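2-oxo-1,2-dihydroquinoline 8-monooxygenase, oxygenase component (Pseudomonas putida, PDB 1Z01) probably hydroxylates 2-oxo-1,2-dihydroquinoline at position 8, as a trimeric oxygenase whose subunits hold a Rieske [2Fe-2S] cluster and a mononuclear iron. Local coordinates at residues 83-88 / 132-137; 90-95 / 437-442; 142-147 / 189-194. All blocks are in the same frame, centred on the assembly; numbering follows the deposited sequence.

Contact 1 of 3, residues 83-88 / 132-137; sequences QCLHRG and GTTGVT. With FES (Fe2/s2 (inorganic) cluster), chain H.
Next to Leu85, the side chain that meets 132-137, the imidazole of His86 has Arg87 CG over the centre of one face, 3.5 Å above the ring plane. The same ring stacks with Phe110 and lies edge-to-face with His108, which shares its iron. His86 reaches the cluster through ND1, 2.2 Å from FES FE1. Its NE2 is hydrogen-bonded to Asp391 of the second subunit, where Glu214 also forms a salt bridge with Arg87 NH1, so both side chains are held across the subunit interface. Two residues back, chi1 of 175° turns Cys84 SG away from 132-137 and onto FES FE2, 2.4 Å away, with Cys105 as the partner ligand. The sulfur also accepts a hydrogen bond from His86 N, which ties the two ligands of this loop together. Arg87 N lies 3.3 Å from FES S2. Leu85 turns the other way and carries the contact with 132-137, where no hydrogen bond spans the segments. Its CG sits between the backbone N and the carbonyl carbon (chi1 60°), and Leu85 CD2 meets Thr134 CG2 tip to tip at 3.6 Å. Leu85 CD2 also rests on Gly135 CA, 3.6 Å away. Val136 adds CG1, 3.4 Å from Gln83 O. Leu85 thus packs the cluster loop against the chain that leads into strand 138-144. Cys84 and His86, one residue apart, form the first half of the Rieske Cys-X-His and Cys-X-X-His cluster motif, completed by Cys105 and His108.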
ATOM      1  N   GLN A  83       1.671 -17.327 -17.737  1.00 12.55           N
ATOM      2  CA  GLN A  83       0.584 -17.757 -16.872  1.00 13.18           C
ATOM      3  C   GLN A  83       0.205 -19.177 -17.239  1.00 12.58           C
ATOM      4  O   GLN A  83      -0.344 -19.432 -18.317  1.00 12.43           O
ATOM      5  CB  GLN A  83      -0.639 -16.857 -17.044  1.00 13.29           C
ATOM      6  CG  GLN A  83      -1.827 -17.252 -16.159  1.00 14.27           C
ATOM      7  CD  GLN A  83      -3.112 -16.557 -16.553  1.00 15.87           C
ATOM      8  OE1 GLN A  83      -3.617 -16.752 -17.656  1.00 17.10           O
ATOM      9  NE2 GLN A  83      -3.648 -15.741 -15.656  1.00 15.73           N
ATOM     10  N   CYS A  84       0.504 -20.106 -16.341  1.00 11.25           N
ATOM     11  CA  CYS A  84       0.172 -21.499 -16.568  1.00 11.68           C
ATOM     12  C   CYS A  84      -1.344 -21.569 -16.553  1.00 11.42           C
ATOM     13  O   CYS A  84      -1.989 -21.018 -15.659  1.00 10.33           O
ATOM     14  CB  CYS A  84       0.741 -22.370 -15.453  1.00 11.52           C
ATOM     15  SG  CYS A  84       0.235 -24.080 -15.623  1.00 12.36           S
ATOM     16  N   LEU A  85      -1.923 -22.237 -17.540  1.00 10.49           N
ATOM     17  CA  LEU A  85      -3.371 -22.339 -17.602  1.00 12.17           C
ATOM     18  C   LEU A  85      -3.958 -23.283 -16.553  1.00 11.29           C
ATOM     19  O   LEU A  85      -5.169 -23.323 -16.382  1.00 12.90           O
ATOM     20  CB  LEU A  85      -3.818 -22.745 -19.017  1.00 13.48           C
ATOM     21  CG  LEU A  85      -3.362 -24.069 -19.635  1.00 15.06           C
ATOM     22  CD1 LEU A  85      -4.194 -25.219 -19.060  1.00 16.07           C
ATOM     23  CD2 LEU A  85      -3.530 -24.011 -21.153  1.00 15.71           C
ATOM     24  N   HIS A  86      -3.117 -24.030 -15.839  1.00 11.67           N
ATOM     25  CA  HIS A  86      -3.637 -24.935 -14.809  1.00 12.54           C
ATOM     26  C   HIS A  86      -4.141 -24.112 -13.632  1.00 12.27           C
ATOM     27  O   HIS A  86      -5.354 -23.972 -13.423  1.00 12.88           O
ATOM     28  CB  HIS A  86      -2.561 -25.897 -14.292  1.00  9.95           C
ATOM     29  CG  HIS A  86      -3.055 -26.837 -13.230  1.00 10.50           C
ATOM     30  ND1 HIS A  86      -2.275 -27.244 -12.169  1.00  8.29           N
ATOM     31  CD2 HIS A  86      -4.240 -27.480 -13.091  1.00  9.07           C
ATOM     32  CE1 HIS A  86      -2.952 -28.097 -11.422  1.00 10.28           C
ATOM     33  NE2 HIS A  86      -4.149 -28.259 -11.959  1.00 10.00           N
ATOM     34  N   ARG A  87      -3.201 -23.572 -12.856  1.00 12.62           N
ATOM     35  CA  ARG A  87      -3.555 -22.775 -11.693  1.00 13.31           C
ATOM     36  C   ARG A  87      -2.905 -21.390 -11.624  1.00 12.43           C
ATOM     37  O   ARG A  87      -2.664 -20.844 -10.545  1.00 12.22           O
ATOM     38  CB  ARG A  87      -3.315 -23.597 -10.419  1.00 14.33           C
ATOM     39  CG  ARG A  87      -4.237 -24.823 -10.382  1.00 13.92           C
ATOM     40  CD  ARG A  87      -4.307 -25.497  -9.029  1.00 14.98           C
ATOM     41  NE  ARG A  87      -4.988 -24.672  -8.036  1.00 13.65           N
ATOM     42  CZ  ARG A  87      -5.345 -25.099  -6.828  1.00 14.68           C
ATOM     43  NH1 ARG A  87      -5.956 -24.274  -5.993  1.00 12.05           N
ATOM     44  NH2 ARG A  87      -5.108 -26.350  -6.455  1.00 13.75           N
ATOM     45  N   GLY A  88      -2.636 -20.845 -12.808  1.00 11.39           N
ATOM     46  CA  GLY A  88      -2.112 -19.496 -12.968  1.00 11.54           C
ATOM     47  C   GLY A  88      -0.808 -18.967 -12.403  1.00 10.97           C
ATOM     48  O   GLY A  88      -0.702 -17.755 -12.184  1.00 10.80           O
ATOM     49  N   GLY A 132      -3.523 -31.155 -25.233  1.00 20.60           N
ATOM     50  CA  GLY A 132      -3.810 -30.895 -26.632  1.00 21.10           C
ATOM     51  C   GLY A 132      -5.113 -30.182 -26.937  1.00 21.30           C
ATOM     52  O   GLY A 132      -5.349 -29.806 -28.086  1.00 21.81           O
ATOM     53  N   THR A 133      -5.955 -29.981 -25.925  1.00 21.16           N
ATOM     54  CA  THR A 133      -7.244 -29.311 -26.119  1.00 21.31           C
ATOM     55  C   THR A 133      -7.185 -27.812 -25.820  1.00 21.71           C
ATOM     56  O   THR A 133      -8.189 -27.113 -25.931  1.00 22.26           O
ATOM     57  CB  THR A 133      -8.336 -29.921 -25.221  1.00 20.57           C
ATOM     58  OG1 THR A 133      -8.142 -29.490 -23.873  1.00 20.64           O
ATOM     59  CG2 THR A 133      -8.273 -31.436 -25.261  1.00 21.05           C
ATOM     60  N   THR A 134      -6.018 -27.325 -25.417  1.00 20.90           N
ATOM     61  CA  THR A 134      -5.856 -25.908 -25.121  1.00 20.77           C
ATOM     62  C   THR A 134      -4.376 -25.564 -25.066  1.00 20.03           C
ATOM     63  O   THR A 134      -3.525 -26.420 -25.323  1.00 18.58           O
ATOM     64  CB  THR A 134      -6.542 -25.527 -23.778  1.00 21.61           C
ATOM     65  OG1 THR A 134      -6.419 -24.119 -23.557  1.00 23.87           O
ATOM     66  CG2 THR A 134      -5.914 -26.269 -22.609  1.00 21.97           C
ATOM     67  N   GLY A 135      -4.080 -24.307 -24.745  1.00 18.91           N
ATOM     68  CA  GLY A 135      -2.706 -23.842 -24.649  1.00 18.48           C
ATOM     69  C   GLY A 135      -2.661 -22.374 -24.251  1.00 17.85           C
ATOM     70  O   GLY A 135      -3.702 -21.755 -24.046  1.00 17.83           O
ATOM     71  N   VAL A 136      -1.462 -21.809 -24.134  1.00 16.32           N
ATOM     72  CA  VAL A 136      -1.322 -20.399 -23.766  1.00 15.76           C
ATOM     73  C   VAL A 136      -1.052 -19.543 -24.996  1.00 15.44           C
ATOM     74  O   VAL A 136      -0.561 -20.023 -26.012  1.00 14.90           O
ATOM     75  CB  VAL A 136      -0.169 -20.174 -22.765  1.00 14.81           C
ATOM     76  CG1 VAL A 136      -0.476 -20.857 -21.424  1.00 14.64           C
ATOM     77  CG2 VAL A 136       1.127 -20.693 -23.355  1.00 14.73           C
ATOM     78  N   THR A 137      -1.360 -18.260 -24.891  1.00 15.44           N
ATOM     79  CA  THR A 137      -1.165 -17.335 -25.993  1.00 15.59           C
ATOM     80  C   THR A 137       0.308 -17.149 -26.360  1.00 15.96           C
ATOM     81  O   THR A 137       1.178 -17.128 -25.489  1.00 15.63           O
ATOM     82  CB  THR A 137      -1.754 -15.966 -25.632  1.00 16.88           C
ATOM     83  OG1 THR A 137      -3.115 -16.144 -25.235  1.00 18.58           O
ATOM     84  CG2 THR A 137      -1.684 -15.006 -26.812  1.00 15.68           C
TER
HETATM   85 FE1  FES H 500      -0.274 -26.439 -11.989  1.00 13.32          FE
HETATM   86 FE2  FES H 500       1.101 -24.842 -13.553  1.00 13.58          FE
HETATM   87  S1  FES H 500       1.021 -27.022 -13.701  1.00 13.53           S
HETATM   88  S2  FES H 500      -0.130 -24.197 -11.872  1.00 13.59           S

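Contact 2 of 3, residues 90-95 / 437-442; sequences RLSEKP and YKVEQI
Glu93 OE2 is gripped side-on by two nitrogens of Arg90, whose guanidinium in turn lies under Val439 of the C-terminal tail. The pair belongs to the Rieske domain, in the turn that follows the first cluster-binding loop, and 437-442 is the tail crossing its surface beside strand 58-63. Arg90 NE gives the shorter bond, 2.8 Å to Glu93 OE2 on its anti lone pair. Arg90 NH1 reaches Glu93 OE2 at 3.0 Å from above the carboxylate plane. Both bonds lie almost in the guanidinium plane, and this salt bridge fixes the rotation of that flat group. Val439 CG1 stands 3.9 Å above the centre of the Arg90 guanidinium, so a methyl covers the face while the acid holds the rim. Val439 CG1 also touches Glu93 CG at 3.8 Å, the two side chains crossing at about a right angle. Ser92 OG packs beside it, 3.7 Å from Val439 CG1, while its polar partner is Asp82. Farther along the tail, Gln441 CG comes within 3.2 Å of Ser92 O. A single hydrogen bond joins the two backbones: Ile442 N, in the last modelled residue, donates to Glu93 O at 2.8 Å, meeting it nearly head-on along the carbonyl (C=O...N 173°), though the bond is bent at the hydrogen (N-H...O 139°).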
ATOM      1  N   ARG A  90       3.263 -17.971 -12.554  1.00 12.69           N
ATOM      2  CA  ARG A  90       4.095 -17.469 -13.630  1.00 13.97           C
ATOM      3  C   ARG A  90       5.146 -18.527 -13.928  1.00 14.16           C
ATOM      4  O   ARG A  90       5.848 -19.005 -13.034  1.00 14.54           O
ATOM      5  CB  ARG A  90       4.758 -16.147 -13.244  1.00 13.75           C
ATOM      6  CG  ARG A  90       3.804 -14.976 -13.282  1.00 13.62           C
ATOM      7  CD  ARG A  90       4.492 -13.670 -12.968  1.00 15.16           C
ATOM      8  NE  ARG A  90       4.991 -13.647 -11.601  1.00 14.37           N
ATOM      9  CZ  ARG A  90       5.194 -12.532 -10.907  1.00 15.64           C
ATOM     10  NH1 ARG A  90       5.658 -12.606  -9.676  1.00 14.74           N
ATOM     11  NH2 ARG A  90       4.925 -11.345 -11.441  1.00 10.84           N
ATOM     12  N   LEU A  91       5.234 -18.902 -15.196  1.00 14.05           N
ATOM     13  CA  LEU A  91       6.188 -19.909 -15.639  1.00 14.52           C
ATOM     14  C   LEU A  91       7.622 -19.417 -15.453  1.00 13.74           C
ATOM     15  O   LEU A  91       8.538 -20.211 -15.256  1.00 12.99           O
ATOM     16  CB  LEU A  91       5.941 -20.239 -17.122  1.00 14.98           C
ATOM     17  CG  LEU A  91       4.543 -20.757 -17.490  1.00 15.46           C
ATOM     18  CD1 LEU A  91       4.366 -20.750 -19.004  1.00 16.66           C
ATOM     19  CD2 LEU A  91       4.350 -22.163 -16.936  1.00 17.21           C
ATOM     20  N   SER A  92       7.806 -18.101 -15.501  1.00 12.86           N
ATOM     21  CA  SER A  92       9.131 -17.500 -15.382  1.00 13.53           C
ATOM     22  C   SER A  92       9.738 -17.426 -13.985  1.00 15.01           C
ATOM     23  O   SER A  92      10.925 -17.151 -13.848  1.00 15.51           O
ATOM     24  CB  SER A  92       9.113 -16.089 -15.962  1.00 14.73           C
ATOM     25  OG  SER A  92       8.268 -15.243 -15.198  1.00 14.46           O
ATOM     26  N   GLU A  93       8.957 -17.663 -12.940  1.00 15.55           N
ATOM     27  CA  GLU A  93       9.532 -17.567 -11.605  1.00 16.47           C
ATOM     28  C   GLU A  93      10.570 -18.648 -11.309  1.00 17.17           C
ATOM     29  O   GLU A  93      11.481 -18.439 -10.507  1.00 16.47           O
ATOM     30  CB  GLU A  93       8.425 -17.554 -10.552  1.00 17.71           C
ATOM     31  CG  GLU A  93       7.750 -16.186 -10.432  1.00 20.16           C
ATOM     32  CD  GLU A  93       6.650 -16.164  -9.395  1.00 20.01           C
ATOM     33  OE1 GLU A  93       6.864 -16.726  -8.300  1.00 23.12           O
ATOM     34  OE2 GLU A  93       5.580 -15.579  -9.663  1.00 22.23           O
ATOM     35  N   LYS A  94      10.439 -19.802 -11.957  1.00 17.08           N
ATOM     36  CA  LYS A  94      11.400 -20.889 -11.784  1.00 16.96           C
ATOM     37  C   LYS A  94      11.552 -21.604 -13.124  1.00 16.42           C
ATOM     38  O   LYS A  94      11.010 -22.694 -13.322  1.00 16.19           O
ATOM     39  CB  LYS A  94      10.923 -21.871 -10.716  1.00 18.87           C
ATOM     40  CG  LYS A  94      12.021 -22.256  -9.759  1.00 24.19           C
ATOM     41  CD  LYS A  94      11.955 -23.712  -9.392  1.00 25.44           C
ATOM     42  CE  LYS A  94      13.249 -24.133  -8.740  1.00 29.50           C
ATOM     43  NZ  LYS A  94      13.391 -25.607  -8.739  1.00 32.60           N
ATOM     44  N   PRO A  95      12.298 -20.992 -14.060  1.00 16.67           N
ATOM     45  CA  PRO A  95      12.539 -21.535 -15.402  1.00 17.42           C
ATOM     46  C   PRO A  95      12.737 -23.044 -15.405  1.00 17.11           C
ATOM     47  O   PRO A  95      13.652 -23.567 -14.773  1.00 17.05           O
ATOM     48  CB  PRO A  95      13.766 -20.763 -15.854  1.00 15.94           C
ATOM     49  CG  PRO A  95      13.509 -19.410 -15.260  1.00 18.33           C
ATOM     50  CD  PRO A  95      13.080 -19.758 -13.852  1.00 17.52           C
ATOM     51  N   TYR A 437       9.313  -4.462 -13.295  1.00 12.23           N
ATOM     52  CA  TYR A 437       9.023  -4.941 -14.642  1.00 11.30           C
ATOM     53  C   TYR A 437       9.474  -6.386 -14.860  1.00 10.85           C
ATOM     54  O   TYR A 437       8.664  -7.250 -15.181  1.00 10.37           O
ATOM     55  CB  TYR A 437       9.716  -4.009 -15.639  1.00 11.58           C
ATOM     56  CG  TYR A 437       9.630  -4.429 -17.089  1.00 12.72           C
ATOM     57  CD1 TYR A 437       8.403  -4.505 -17.751  1.00 12.97           C
ATOM     58  CD2 TYR A 437      10.790  -4.729 -17.812  1.00 11.51           C
ATOM     59  CE1 TYR A 437       8.336  -4.870 -19.099  1.00 11.94           C
ATOM     60  CE2 TYR A 437      10.729  -5.088 -19.148  1.00 11.41           C
ATOM     61  CZ  TYR A 437       9.505  -5.155 -19.782  1.00 10.61           C
ATOM     62  OH  TYR A 437       9.469  -5.500 -21.102  1.00  9.89           O
ATOM     63  N   LYS A 438      10.768  -6.642 -14.689  1.00 11.53           N
ATOM     64  CA  LYS A 438      11.309  -7.989 -14.850  1.00 13.36           C
ATOM     65  C   LYS A 438      10.988  -8.844 -13.623  1.00 14.45           C
ATOM     66  O   LYS A 438      11.232  -8.441 -12.488  1.00 14.02           O
ATOM     67  CB  LYS A 438      12.825  -7.915 -15.075  1.00 14.44           C
ATOM     68  CG  LYS A 438      13.200  -7.168 -16.353  1.00 16.65           C
ATOM     69  CD  LYS A 438      14.685  -6.835 -16.429  1.00 19.13           C
ATOM     70  CE  LYS A 438      15.515  -8.061 -16.740  1.00 20.66           C
ATOM     71  NZ  LYS A 438      16.959  -7.707 -16.870  1.00 21.18           N
ATOM     72  N   VAL A 439      10.422 -10.019 -13.861  1.00 15.77           N
ATOM     73  CA  VAL A 439      10.063 -10.928 -12.782  1.00 17.28           C
ATOM     74  C   VAL A 439      11.294 -11.491 -12.077  1.00 20.27           C
ATOM     75  O   VAL A 439      12.244 -11.934 -12.719  1.00 19.75           O
ATOM     76  CB  VAL A 439       9.212 -12.088 -13.319  1.00 16.35           C
ATOM     77  CG1 VAL A 439       8.905 -13.092 -12.212  1.00 17.62           C
ATOM     78  CG2 VAL A 439       7.930 -11.534 -13.912  1.00 16.82           C
ATOM     79  N   GLU A 440      11.265 -11.460 -10.747  1.00 23.71           N
ATOM     80  CA  GLU A 440      12.360 -11.965  -9.921  1.00 29.05           C
ATOM     81  C   GLU A 440      12.230 -13.484  -9.879  1.00 30.40           C
ATOM     82  O   GLU A 440      11.133 -14.009  -9.701  1.00 30.28           O
ATOM     83  CB  GLU A 440      12.229 -11.402  -8.508  1.00 31.05           C
ATOM     84  CG  GLU A 440      13.539 -11.154  -7.791  1.00 36.67           C
ATOM     85  CD  GLU A 440      13.333 -10.610  -6.383  1.00 39.55           C
ATOM     86  OE1 GLU A 440      14.229  -9.896  -5.886  1.00 42.01           O
ATOM     87  OE2 GLU A 440      12.282 -10.897  -5.771  1.00 40.68           O
ATOM     88  N   GLN A 441      13.337 -14.198 -10.029  1.00 33.97           N
ATOM     89  CA  GLN A 441      13.256 -15.648 -10.019  1.00 38.46           C
ATOM     90  C   GLN A 441      13.580 -16.334  -8.691  1.00 40.78           C
ATOM     91  O   GLN A 441      13.938 -15.680  -7.709  1.00 41.14           O
ATOM     92  CB  GLN A 441      14.116 -16.202 -11.150  1.00 39.96           C
ATOM     93  CG  GLN A 441      13.520 -15.914 -12.528  1.00 43.52           C
ATOM     94  CD  GLN A 441      14.468 -16.273 -13.641  1.00 44.84           C
ATOM     95  OE1 GLN A 441      14.082 -16.434 -14.800  1.00 47.46           O
ATOM     96  NE2 GLN A 441      15.733 -16.387 -13.295  1.00 47.47           N
ATOM     97  N   ILE A 442      13.422 -17.659  -8.673  1.00 43.68           N
ATOM     98  CA  ILE A 442      13.667 -18.488  -7.494  1.00 45.61           C
ATOM     99  C   ILE A 442      12.560 -18.304  -6.466  1.00 46.33           C
ATOM    100  O   ILE A 442      11.554 -19.015  -6.496  1.00 47.43           O
ATOM    101  CB  ILE A 442      15.029 -18.166  -6.841  1.00 45.45           C
ATOM    102  CG1 ILE A 442      16.150 -18.403  -7.854  1.00 46.81           C
ATOM    103  CG2 ILE A 442      15.233 -19.025  -5.602  1.00 47.36           C
ATOM    104  CD1 ILE A 442      17.537 -18.094  -7.336  1.00 46.93           C
TER

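Contact 3 of 3, residues 142-147 / 189-194; sequences HEVNGM and PSVLDD
Asn145 and Val144 bring a beta hairpin with a two-residue loop against the segment 189-194. The hairpin joins strands 138-144 and 147-152 of the six-stranded antiparallel sheet through a type I' turn from Val144 to Met147. Across the contact, Ser190 to Asp193 form a type I turn in the chain leading to strand 196-206 of the seven-stranded sheet. Contact 3 therefore joins a strand connection of one sheet to the approach of the other.

The hydrogen bonds between the segments all come from one amide. With CG anti to the carbonyl carbon (chi1 -64°), Asn145 points ND2 at the turn, where it donates to Val191 O at 2.6 Å, in its own amide plane and nearly straight (164°). A weak second bond runs from Asn145 ND2 to Asp193 O, 3.0 Å long. An alanine here would remove both bonds and is likely to leave the carbonyls of Val191 and Asp193 without this donor and the two turns less firmly joined. Within the loop, Asp193 OD1 accepts from Ser190 N at 2.8 Å and fixes the turn that presents these carbonyls; its other oxygen makes a salt bridge with Arg172.

The apolar contacts centre on Val144 CG1 and Val191 CG1, which lie 4.4 Å apart. Val144 CG1 also faces Leu192 CD2 at 4.3 Å, while the other branch, Val144 CG2, lies against the carbonyl oxygen of Val191. Met147, packed among residues of strands 43-49, 313-320 and 325-335, closes the group with SD 4.3 Å from Val191 CG1.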
ATOM      1  N   HIS A 142      10.292 -10.028 -32.812  1.00 15.58           N
ATOM      2  CA  HIS A 142      11.126  -9.487 -33.869  1.00 16.70           C
ATOM      3  C   HIS A 142      12.368  -8.918 -33.193  1.00 15.89           C
ATOM      4  O   HIS A 142      12.313  -7.849 -32.584  1.00 15.27           O
ATOM      5  CB  HIS A 142      10.390  -8.374 -34.607  1.00 17.74           C
ATOM      6  CG  HIS A 142      11.050  -7.952 -35.882  1.00 19.12           C
ATOM      7  ND1 HIS A 142      12.410  -7.751 -35.987  1.00 20.88           N
ATOM      8  CD2 HIS A 142      10.534  -7.663 -37.099  1.00 19.54           C
ATOM      9  CE1 HIS A 142      12.702  -7.357 -37.215  1.00 19.55           C
ATOM     10  NE2 HIS A 142      11.582  -7.295 -37.909  1.00 20.58           N
ATOM     11  N   GLU A 143      13.477  -9.645 -33.276  1.00 15.25           N
ATOM     12  CA  GLU A 143      14.726  -9.186 -32.674  1.00 16.54           C
ATOM     13  C   GLU A 143      15.578  -8.556 -33.774  1.00 16.82           C
ATOM     14  O   GLU A 143      15.677  -9.098 -34.878  1.00 17.24           O
ATOM     15  CB  GLU A 143      15.479 -10.354 -32.036  1.00 17.19           C
ATOM     16  CG  GLU A 143      16.711  -9.930 -31.263  1.00 16.84           C
ATOM     17  CD  GLU A 143      17.346 -11.080 -30.513  1.00 17.70           C
ATOM     18  OE1 GLU A 143      18.182 -10.806 -29.627  1.00 19.64           O
ATOM     19  OE2 GLU A 143      17.018 -12.255 -30.807  1.00 17.99           O
ATOM     20  N   VAL A 144      16.188  -7.411 -33.476  1.00 16.09           N
ATOM     21  CA  VAL A 144      16.991  -6.704 -34.467  1.00 17.35           C
ATOM     22  C   VAL A 144      17.923  -5.683 -33.828  1.00 17.48           C
ATOM     23  O   VAL A 144      17.514  -4.876 -32.983  1.00 17.75           O
ATOM     24  CB  VAL A 144      16.076  -5.976 -35.500  1.00 16.85           C
ATOM     25  CG1 VAL A 144      15.112  -5.050 -34.784  1.00 18.21           C
ATOM     26  CG2 VAL A 144      16.914  -5.179 -36.500  1.00 18.07           C
ATOM     27  N   ASN A 145      19.188  -5.734 -34.237  1.00 16.27           N
ATOM     28  CA  ASN A 145      20.214  -4.821 -33.746  1.00 16.44           C
ATOM     29  C   ASN A 145      20.232  -4.574 -32.237  1.00 16.82           C
ATOM     30  O   ASN A 145      20.304  -3.425 -31.790  1.00 16.63           O
ATOM     31  CB  ASN A 145      20.113  -3.481 -34.481  1.00 18.23           C
ATOM     32  CG  ASN A 145      20.389  -3.618 -35.961  1.00 19.02           C
ATOM     33  OD1 ASN A 145      21.347  -4.280 -36.358  1.00 19.49           O
ATOM     34  ND2 ASN A 145      19.555  -2.998 -36.785  1.00 19.05           N
ATOM     35  N   GLY A 146      20.169  -5.651 -31.459  1.00 15.64           N
ATOM     36  CA  GLY A 146      20.226  -5.521 -30.013  1.00 15.84           C
ATOM     37  C   GLY A 146      18.929  -5.364 -29.250  1.00 15.69           C
ATOM     38  O   GLY A 146      18.942  -5.300 -28.019  1.00 15.16           O
ATOM     39  N   MET A 147      17.807  -5.304 -29.959  1.00 16.02           N
ATOM     40  CA  MET A 147      16.522  -5.154 -29.293  1.00 17.11           C
ATOM     41  C   MET A 147      15.518  -6.236 -29.630  1.00 16.42           C
ATOM     42  O   MET A 147      15.350  -6.611 -30.795  1.00 16.69           O
ATOM     43  CB  MET A 147      15.927  -3.787 -29.614  1.00 17.81           C
ATOM     44  CG  MET A 147      16.691  -2.660 -28.968  1.00 19.97           C
ATOM     45  SD  MET A 147      15.930  -1.079 -29.252  1.00 26.13           S
ATOM     46  CE  MET A 147      14.558  -1.193 -28.090  1.00 22.46           C
ATOM     47  N   PRO A 189      19.083   7.521 -38.424  1.00 17.39           N
ATOM     48  CA  PRO A 189      19.031   6.080 -38.657  1.00 17.51           C
ATOM     49  C   PRO A 189      17.889   5.441 -37.877  1.00 18.30           C
ATOM     50  O   PRO A 189      17.380   6.011 -36.909  1.00 18.18           O
ATOM     51  CB  PRO A 189      20.391   5.606 -38.162  1.00 18.25           C
ATOM     52  CG  PRO A 189      20.651   6.523 -37.013  1.00 17.18           C
ATOM     53  CD  PRO A 189      20.237   7.873 -37.578  1.00 18.36           C
ATOM     54  N   SER A 190      17.497   4.250 -38.311  1.00 19.06           N
ATOM     55  CA  SER A 190      16.429   3.503 -37.672  1.00 18.89           C
ATOM     56  C   SER A 190      17.024   2.269 -37.014  1.00 19.20           C
ATOM     57  O   SER A 190      18.114   1.830 -37.365  1.00 19.72           O
ATOM     58  CB  SER A 190      15.399   3.084 -38.720  1.00 18.26           C
ATOM     59  OG  SER A 190      14.398   2.252 -38.160  1.00 19.11           O
ATOM     60  N   VAL A 191      16.317   1.717 -36.041  1.00 19.06           N
ATOM     61  CA  VAL A 191      16.791   0.516 -35.373  1.00 18.99           C
ATOM     62  C   VAL A 191      16.778  -0.604 -36.413  1.00 18.69           C
ATOM     63  O   VAL A 191      17.462  -1.622 -36.264  1.00 18.15           O
ATOM     64  CB  VAL A 191      15.869   0.141 -34.189  1.00 20.52           C
ATOM     65  CG1 VAL A 191      16.403  -1.106 -33.476  1.00 22.35           C
ATOM     66  CG2 VAL A 191      15.770   1.334 -33.218  1.00 21.23           C
ATOM     67  N   LEU A 192      16.007  -0.397 -37.479  1.00 16.93           N
ATOM     68  CA  LEU A 192      15.884  -1.382 -38.546  1.00 18.65           C
ATOM     69  C   LEU A 192      17.016  -1.350 -39.575  1.00 18.82           C
ATOM     70  O   LEU A 192      17.187  -2.294 -40.345  1.00 18.90           O
ATOM     71  CB  LEU A 192      14.546  -1.200 -39.260  1.00 17.37           C
ATOM     72  CG  LEU A 192      13.288  -1.591 -38.476  1.00 18.36           C
ATOM     73  CD1 LEU A 192      12.049  -1.247 -39.281  1.00 17.51           C
ATOM     74  CD2 LEU A 192      13.325  -3.083 -38.179  1.00 17.39           C
ATOM     75  N   ASP A 193      17.789  -0.268 -39.583  1.00 20.02           N
ATOM     76  CA  ASP A 193      18.895  -0.113 -40.530  1.00 21.33           C
ATOM     77  C   ASP A 193      20.053  -1.077 -40.290  1.00 22.09           C
ATOM     78  O   ASP A 193      20.367  -1.407 -39.150  1.00 23.07           O
ATOM     79  CB  ASP A 193      19.432   1.318 -40.465  1.00 19.59           C
ATOM     80  CG  ASP A 193      18.462   2.335 -41.025  1.00 19.21           C
ATOM     81  OD1 ASP A 193      18.635   3.535 -40.720  1.00 18.76           O
ATOM     82  OD2 ASP A 193      17.543   1.944 -41.775  1.00 19.29           O
ATOM     83  N   ASP A 194      20.696  -1.517 -41.367  1.00 22.57           N
ATOM     84  CA  ASP A 194      21.842  -2.416 -41.250  1.00 23.12           C
ATOM     85  C   ASP A 194      22.954  -1.665 -40.551  1.00 22.23           C
ATOM     86  O   ASP A 194      23.154  -0.476 -40.800  1.00 21.93           O
ATOM     87  CB  ASP A 194      22.355  -2.850 -42.627  1.00 25.64           C
ATOM     88  CG  ASP A 194      21.407  -3.787 -43.339  1.00 29.32           C
ATOM     89  OD1 ASP A 194      21.715  -4.171 -44.491  1.00 30.74           O
ATOM     90  OD2 ASP A 194      20.362  -4.144 -42.749  1.00 30.85           O
TER

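How the contacts relate
Contacts 1 and 2 adjoin beside the cluster, contact 2 bringing the C-terminal tail onto the Rieske domain: their centres are 17 Å apart and they meet directly, Cys84 CB on Leu91 CD2 at 3.9 Å. Contact 1 supplies two cluster ligands, whereas contact 2 supplies none, the Arg90 side chain coming within about 9 Å of the cluster. Their segments alternate along the chain, and both contacts touch the second subunit. Contact 3 is remote, its centre 32 Å from that of contact 1 and 27 Å from that of contact 2. It lies within the loop closed by contact 2, away from the cluster and the mononuclear iron, and touches no other chain.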